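Local coordinates for ectonucleoside triphosphate diphosphohydrolase 4 (Homo sapiens, PDB 6WG5), which belongs to the GDA1/CD39 (nucleoside phosphatase) family and probably has the fold of the actin-like ATPase superfamily, at residues A[125-130]-A[158-163]; A[56-61]-A[479-484]. All blocks are in the same frame, centred on the assembly; numbering follows the deposited sequence.

Contact 1 of 2, residues A[125-130]-A[158-163]; sequences TPLYIL and FDFLFS
Thr125, Pro126 and Leu127 run alongside Phe160, Leu161 and Phe162 in the same chain direction, with residue numbers rising together across the pairs. Two backbone hydrogen bonds, both to Leu161, fix this parallel register: Leu161 N donates to Thr125 O at 3.0 Å, and Leu161 O accepts from Leu127 N at 3.2 Å. The second is the straighter at its hydrogen, with an N-H...O angle of 169° against 149°. Leu161 is thus held through its N-H and its C=O by the residues before and after Pro126, the pattern of a single parallel bridge between Pro126 and Leu161. Pro126 itself has no N-H and gives its carbonyl to Ile44 of strand 40-48. The bridge lies in a beta-alpha-beta crossover: strand 127-131 leads through helix 140-157 and this loop to the parallel strand 167-169.

Leu127 has the largest share of the contact, closely followed by Phe162 and Phe160. Its CB lies 3.9 Å from Phe160 CB, and CG, anti to the backbone N (chi1 168°), brings the branch up to Phe162. Leu127 CD2 makes an off-centre CH-pi contact, 4.3 Å from the Phe162 ring centroid. The same ring turns its edge to the backbone, Phe162 CD2 being 3.3 Å from Leu127 O and that oxygen near the ring plane; His166 ND1 gives this carbonyl a hydrogen bond. Further along, Ile129 CD1 reaches Phe162 CZ at 3.8 Å, the two side chains crossing at about a right angle. Helix 107-116 adds Leu110 against Leu127 and Ala114 against Phe160.

Thr125 OG1 is hydrogen-bonded to Lys121 O; across the contact Thr125 O and CB do the touching. Hydrogen bonding between the two segments is confined to the main chain, which sets the register, while the side chains add nonpolar burial around Leu127.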
loop_
_atom_site.group_PDB
_atom_site.type_symbol
_atom_site.label_atom_id
_atom_site.label_comp_id
_atom_site.label_asym_id
_atom_site.label_seq_id
_atom_site.Cartn_x
_atom_site.Cartn_y
_atom_site.Cartn_z
ATOM N N THR A 125 20.141 -17.463 8.533
ATOM C CA THR A 125 18.919 -16.675 8.468
ATOM C C THR A 125 19.256 -15.230 8.142
ATOM O O THR A 125 19.978 -14.589 8.921
ATOM C CB THR A 125 18.171 -16.754 9.795
ATOM O OG1 THR A 125 17.753 -18.106 10.025
ATOM C CG2 THR A 125 16.947 -15.840 9.791
ATOM N N PRO A 126 18.773 -14.673 7.035
ATOM C CA PRO A 126 19.053 -13.265 6.742
ATOM C C PRO A 126 18.187 -12.320 7.558
ATOM O O PRO A 126 17.041 -12.619 7.901
ATOM C CB PRO A 126 18.733 -13.148 5.246
ATOM C CG PRO A 126 17.691 -14.181 5.016
ATOM C CD PRO A 126 18.041 -15.324 5.932
ATOM N N LEU A 127 18.762 -11.160 7.865
ATOM C CA LEU A 127 18.063 -10.077 8.543
ATOM C C LEU A 127 18.055 -8.860 7.631
ATOM O O LEU A 127 19.111 -8.431 7.156
ATOM C CB LEU A 127 18.732 -9.740 9.880
ATOM C CG LEU A 127 18.298 -8.449 10.581
ATOM C CD1 LEU A 127 16.846 -8.519 11.032
ATOM C CD2 LEU A 127 19.215 -8.158 11.758
ATOM N N TYR A 128 16.868 -8.311 7.385
ATOM C CA TYR A 128 16.707 -7.116 6.570
ATOM C C TYR A 128 16.021 -6.038 7.396
ATOM O O TYR A 128 14.962 -6.280 7.985
ATOM C CB TYR A 128 15.897 -7.412 5.304
ATOM C CG TYR A 128 16.542 -8.434 4.394
ATOM C CD1 TYR A 128 17.627 -8.093 3.597
ATOM C CD2 TYR A 128 16.066 -9.737 4.329
ATOM C CE1 TYR A 128 18.224 -9.021 2.764
ATOM C CE2 TYR A 128 16.656 -10.674 3.499
ATOM C CZ TYR A 128 17.735 -10.310 2.717
ATOM O OH TYR A 128 18.331 -11.233 1.885
ATOM N N ILE A 129 16.631 -4.857 7.447
ATOM C CA ILE A 129 16.080 -3.704 8.149
ATOM C C ILE A 129 15.822 -2.630 7.102
ATOM O O ILE A 129 16.766 -2.040 6.561
ATOM C CB ILE A 129 17.017 -3.195 9.252
ATOM C CG1 ILE A 129 17.247 -4.298 10.290
ATOM C CG2 ILE A 129 16.436 -1.943 9.909
ATOM C CD1 ILE A 129 18.233 -3.934 11.382
ATOM N N LEU A 130 14.547 -2.374 6.819
ATOM C CA LEU A 130 14.139 -1.465 5.755
ATOM C C LEU A 130 13.319 -0.336 6.362
ATOM O O LEU A 130 12.275 -0.582 6.976
ATOM C CB LEU A 130 13.338 -2.216 4.690
ATOM C CG LEU A 130 13.992 -3.514 4.209
ATOM C CD1 LEU A 130 13.069 -4.257 3.257
ATOM C CD2 LEU A 130 15.335 -3.235 3.548
ATOM N N PHE A 158 24.585 -10.709 17.167
ATOM C CA PHE A 158 23.703 -11.698 16.563
ATOM C C PHE A 158 24.426 -12.380 15.411
ATOM O O PHE A 158 25.328 -11.804 14.797
ATOM C CB PHE A 158 22.399 -11.060 16.065
ATOM C CG PHE A 158 21.657 -10.297 17.126
ATOM C CD1 PHE A 158 20.794 -10.946 17.994
ATOM C CD2 PHE A 158 21.821 -8.927 17.254
ATOM C CE1 PHE A 158 20.111 -10.244 18.970
ATOM C CE2 PHE A 158 21.140 -8.220 18.228
ATOM C CZ PHE A 158 20.284 -8.879 19.087
ATOM N N ASP A 159 24.017 -13.616 15.123
ATOM C CA ASP A 159 24.653 -14.436 14.099
ATOM C C ASP A 159 23.913 -14.403 12.767
ATOM O O ASP A 159 24.252 -15.175 11.864
ATOM C CB ASP A 159 24.774 -15.883 14.586
ATOM C CG ASP A 159 25.763 -16.036 15.727
ATOM O OD1 ASP A 159 26.744 -15.261 15.777
ATOM O OD2 ASP A 159 25.561 -16.934 16.572
ATOM N N PHE A 160 22.920 -13.531 12.618
ATOM C CA PHE A 160 22.172 -13.452 11.372
ATOM C C PHE A 160 23.056 -12.944 10.238
ATOM O O PHE A 160 24.007 -12.187 10.451
ATOM C CB PHE A 160 20.966 -12.528 11.537
ATOM C CG PHE A 160 20.046 -12.921 12.657
ATOM C CD1 PHE A 160 19.646 -14.238 12.814
ATOM C CD2 PHE A 160 19.586 -11.974 13.556
ATOM C CE1 PHE A 160 18.799 -14.601 13.845
ATOM C CE2 PHE A 160 18.739 -12.331 14.590
ATOM C CZ PHE A 160 18.346 -13.646 14.735
ATOM N N LEU A 161 22.735 -13.371 9.018
ATOM C CA LEU A 161 23.397 -12.836 7.831
ATOM C C LEU A 161 23.023 -11.367 7.685
ATOM O O LEU A 161 21.883 -11.041 7.339
ATOM C CB LEU A 161 22.995 -13.619 6.584
ATOM C CG LEU A 161 23.344 -15.105 6.518
ATOM C CD1 LEU A 161 22.757 -15.711 5.253
ATOM C CD2 LEU A 161 24.849 -15.322 6.564
ATOM N N PHE A 162 23.978 -10.478 7.948
ATOM C CA PHE A 162 23.716 -9.044 7.949
ATOM C C PHE A 162 24.912 -8.333 7.335
ATOM O O PHE A 162 26.023 -8.413 7.868
ATOM C CB PHE A 162 23.451 -8.544 9.373
ATOM C CG PHE A 162 22.758 -7.213 9.431
ATOM C CD1 PHE A 162 23.368 -6.125 10.033
ATOM C CD2 PHE A 162 21.495 -7.052 8.886
ATOM C CE1 PHE A 162 22.730 -4.902 10.090
ATOM C CE2 PHE A 162 20.855 -5.831 8.939
ATOM C CZ PHE A 162 21.473 -4.755 9.542
ATOM N N SER A 163 24.682 -7.646 6.219
ATOM C CA SER A 163 25.728 -6.953 5.482
ATOM C C SER A 163 25.258 -5.539 5.153
ATOM O O SER A 163 24.159 -5.121 5.529
ATOM C CB SER A 163 26.097 -7.713 4.202
ATOM O OG SER A 163 26.536 -9.027 4.500
#

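Contact 2 of 2, residues A[56-61]-A[479-484]; sequences FVYCWP and WTLGAI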
loop_
_atom_site.group_PDB
_atom_site.type_symbol
_atom_site.label_atom_id
_atom_site.label_comp_id
_atom_site.label_asym_id
_atom_site.label_seq_id
_atom_site.Cartn_x
_atom_site.Cartn_y
_atom_site.Cartn_z
ATOM N N PHE A 56 9.126 -9.008 11.522
ATOM C CA PHE A 56 8.378 -10.167 11.053
ATOM C C PHE A 56 9.354 -11.300 10.784
ATOM O O PHE A 56 10.382 -11.092 10.134
ATOM C CB PHE A 56 7.591 -9.853 9.774
ATOM C CG PHE A 56 6.655 -8.684 9.900
ATOM C CD1 PHE A 56 5.302 -8.884 10.114
ATOM C CD2 PHE A 56 7.127 -7.387 9.792
ATOM C CE1 PHE A 56 4.440 -7.810 10.226
ATOM C CE2 PHE A 56 6.270 -6.311 9.904
ATOM C CZ PHE A 56 4.925 -6.522 10.121
ATOM N N VAL A 57 9.033 -12.491 11.279
ATOM C CA VAL A 57 9.804 -13.694 10.985
ATOM C C VAL A 57 9.029 -14.503 9.956
ATOM O O VAL A 57 7.865 -14.859 10.181
ATOM C CB VAL A 57 10.074 -14.521 12.251
ATOM C CG1 VAL A 57 10.878 -15.771 11.907
ATOM C CG2 VAL A 57 10.811 -13.685 13.286
ATOM N N TYR A 58 9.671 -14.788 8.829
ATOM C CA TYR A 58 9.099 -15.616 7.781
ATOM C C TYR A 58 9.878 -16.918 7.678
ATOM O O TYR A 58 11.093 -16.950 7.887
ATOM C CB TYR A 58 9.124 -14.895 6.431
ATOM C CG TYR A 58 8.314 -13.621 6.407
ATOM C CD1 TYR A 58 6.960 -13.643 6.105
ATOM C CD2 TYR A 58 8.903 -12.397 6.686
ATOM C CE1 TYR A 58 6.215 -12.484 6.082
ATOM C CE2 TYR A 58 8.165 -11.231 6.665
ATOM C CZ TYR A 58 6.822 -11.281 6.363
ATOM O OH TYR A 58 6.080 -10.123 6.339
ATOM N N CYS A 59 9.167 -17.993 7.357
ATOM C CA CYS A 59 9.783 -19.290 7.145
ATOM C C CYS A 59 9.239 -19.905 5.864
ATOM O O CYS A 59 8.222 -19.466 5.322
ATOM C CB CYS A 59 9.543 -20.231 8.334
ATOM S SG CYS A 59 7.803 -20.511 8.734
ATOM N N TRP A 60 9.941 -20.927 5.378
ATOM C CA TRP A 60 9.536 -21.629 4.168
ATOM C C TRP A 60 10.189 -23.000 4.163
ATOM O O TRP A 60 11.267 -23.169 4.744
ATOM C CB TRP A 60 9.930 -20.844 2.909
ATOM C CG TRP A 60 11.382 -20.461 2.847
ATOM C CD1 TRP A 60 12.403 -21.195 2.315
ATOM C CD2 TRP A 60 11.970 -19.247 3.328
ATOM N NE1 TRP A 60 13.590 -20.513 2.436
ATOM C CE2 TRP A 60 13.352 -19.314 3.054
ATOM C CE3 TRP A 60 11.463 -18.107 3.961
ATOM C CZ2 TRP A 60 14.231 -18.288 3.395
ATOM C CZ3 TRP A 60 12.337 -17.090 4.299
ATOM C CH2 TRP A 60 13.704 -17.187 4.015
ATOM N N PRO A 61 9.574 -23.990 3.528
ATOM C CA PRO A 61 10.200 -25.306 3.396
ATOM C C PRO A 61 11.185 -25.310 2.233
ATOM O O PRO A 61 11.338 -24.326 1.510
ATOM C CB PRO A 61 9.010 -26.227 3.135
ATOM C CG PRO A 61 8.047 -25.367 2.393
ATOM C CD PRO A 61 8.230 -23.964 2.923
ATOM N N TRP A 479 3.734 -5.623 3.162
ATOM C CA TRP A 479 4.746 -5.260 2.175
ATOM C C TRP A 479 6.087 -5.883 2.529
ATOM O O TRP A 479 6.913 -6.123 1.641
ATOM C CB TRP A 479 4.870 -3.738 2.043
ATOM C CG TRP A 479 5.506 -3.020 3.209
ATOM C CD1 TRP A 479 4.864 -2.322 4.188
ATOM C CD2 TRP A 479 6.908 -2.913 3.497
ATOM N NE1 TRP A 479 5.774 -1.793 5.071
ATOM C CE2 TRP A 479 7.035 -2.142 4.670
ATOM C CE3 TRP A 479 8.066 -3.397 2.881
ATOM C CZ2 TRP A 479 8.272 -1.846 5.237
ATOM C CZ3 TRP A 479 9.293 -3.101 3.448
ATOM C CH2 TRP A 479 9.386 -2.332 4.613
ATOM N N THR A 480 6.315 -6.169 3.813
ATOM C CA THR A 480 7.520 -6.890 4.210
ATOM C C THR A 480 7.562 -8.284 3.595
ATOM O O THR A 480 8.647 -8.838 3.386
ATOM C CB THR A 480 7.601 -6.982 5.735
ATOM O OG1 THR A 480 6.390 -7.547 6.251
ATOM C CG2 THR A 480 7.816 -5.602 6.346
ATOM N N LEU A 481 6.396 -8.865 3.301
ATOM C CA LEU A 481 6.362 -10.173 2.652
ATOM C C LEU A 481 6.888 -10.092 1.224
ATOM O O LEU A 481 7.621 -10.980 0.775
ATOM C CB LEU A 481 4.940 -10.728 2.669
ATOM C CG LEU A 481 4.719 -12.053 1.939
ATOM C CD1 LEU A 481 5.617 -13.144 2.496
ATOM C CD2 LEU A 481 3.258 -12.457 2.036
ATOM N N GLY A 482 6.516 -9.043 0.491
ATOM C CA GLY A 482 7.081 -8.848 -0.832
ATOM C C GLY A 482 8.562 -8.544 -0.786
ATOM O O GLY A 482 9.299 -8.886 -1.716
ATOM N N ALA A 483 9.021 -7.902 0.290
ATOM C CA ALA A 483 10.443 -7.609 0.431
ATOM C C ALA A 483 11.246 -8.889 0.627
ATOM O O ALA A 483 12.212 -9.143 -0.103
ATOM C CB ALA A 483 10.663 -6.649 1.601
ATOM N N ILE A 484 10.863 -9.708 1.609
ATOM C CA ILE A 484 11.566 -10.969 1.834
ATOM C C ILE A 484 11.504 -11.836 0.584
ATOM O O ILE A 484 12.476 -12.511 0.228
ATOM C CB ILE A 484 10.984 -11.699 3.061
ATOM C CG1 ILE A 484 11.847 -12.904 3.437
ATOM C CG2 ILE A 484 9.552 -12.150 2.805
ATOM C CD1 ILE A 484 13.042 -12.553 4.280
#
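Tyr58 and Thr480 join by their hydroxyls where helix 479-487 packs on strand 53-61, an alpha-on-beta layer of what is probably an actin-like fold. The axes of segments 56-61 and 479-484 approach to 10.0 Å, crossing at -49°, and alternate residues Phe56, Tyr58 and Trp60 point toward the helix.

Packing is closest around Tyr58. Its OH lies 2.6 Å from Thr480 OG1, in a hydrogen bond whose donor could be either group. Thr480 OG1 is near the plane of the Tyr58 ring, at its edge, while Ile484 CG2 sits over one face, 4.1 Å from the centroid and 17° off the normal, a CH-pi contact. Leu481 CD1 approaches CE1 of Tyr58 obliquely at 3.7 Å. The ring is thereby touched by three helix side chains, two of them purely apolar.

Toward Trp60 the contact thins: its CZ3 meets Ile484 CG1 obliquely at 4.3 Å. This looser end is still buried, as are all six touching residues.

At the Phe56 end, Thr480 OG1 takes the place between backbone N and carbonyl carbon (chi1 54°) and stands 3.6 Å above the Phe56 ring plane, offset toward the rim near CD2.

In the fold
Contacts 1 and 2 share one mixed sheet, their centres about 13 Å apart. Strand 127-131 ties them together: Leu127 and Ile129 serve contact 1, whereas Tyr128 and Leu130 reach helix 479-487 of contact 2, with Leu130 CD1 3.8 Å from Ala483 CB and Tyr128 against Ile484. Contact 2 is the more central, about 16 Å from the chain centre to its own centre, with all its touching residues buried; contact 1 lies about 25 Å out, mostly buried but with Leu161 exposed. Their polar chemistry differs with the elements that meet: main-chain bonds pair loop 158-163 with the start of strand 127-131 and the residues just before it, while helix and sheet face meet through a side-chain hydroxyl pair.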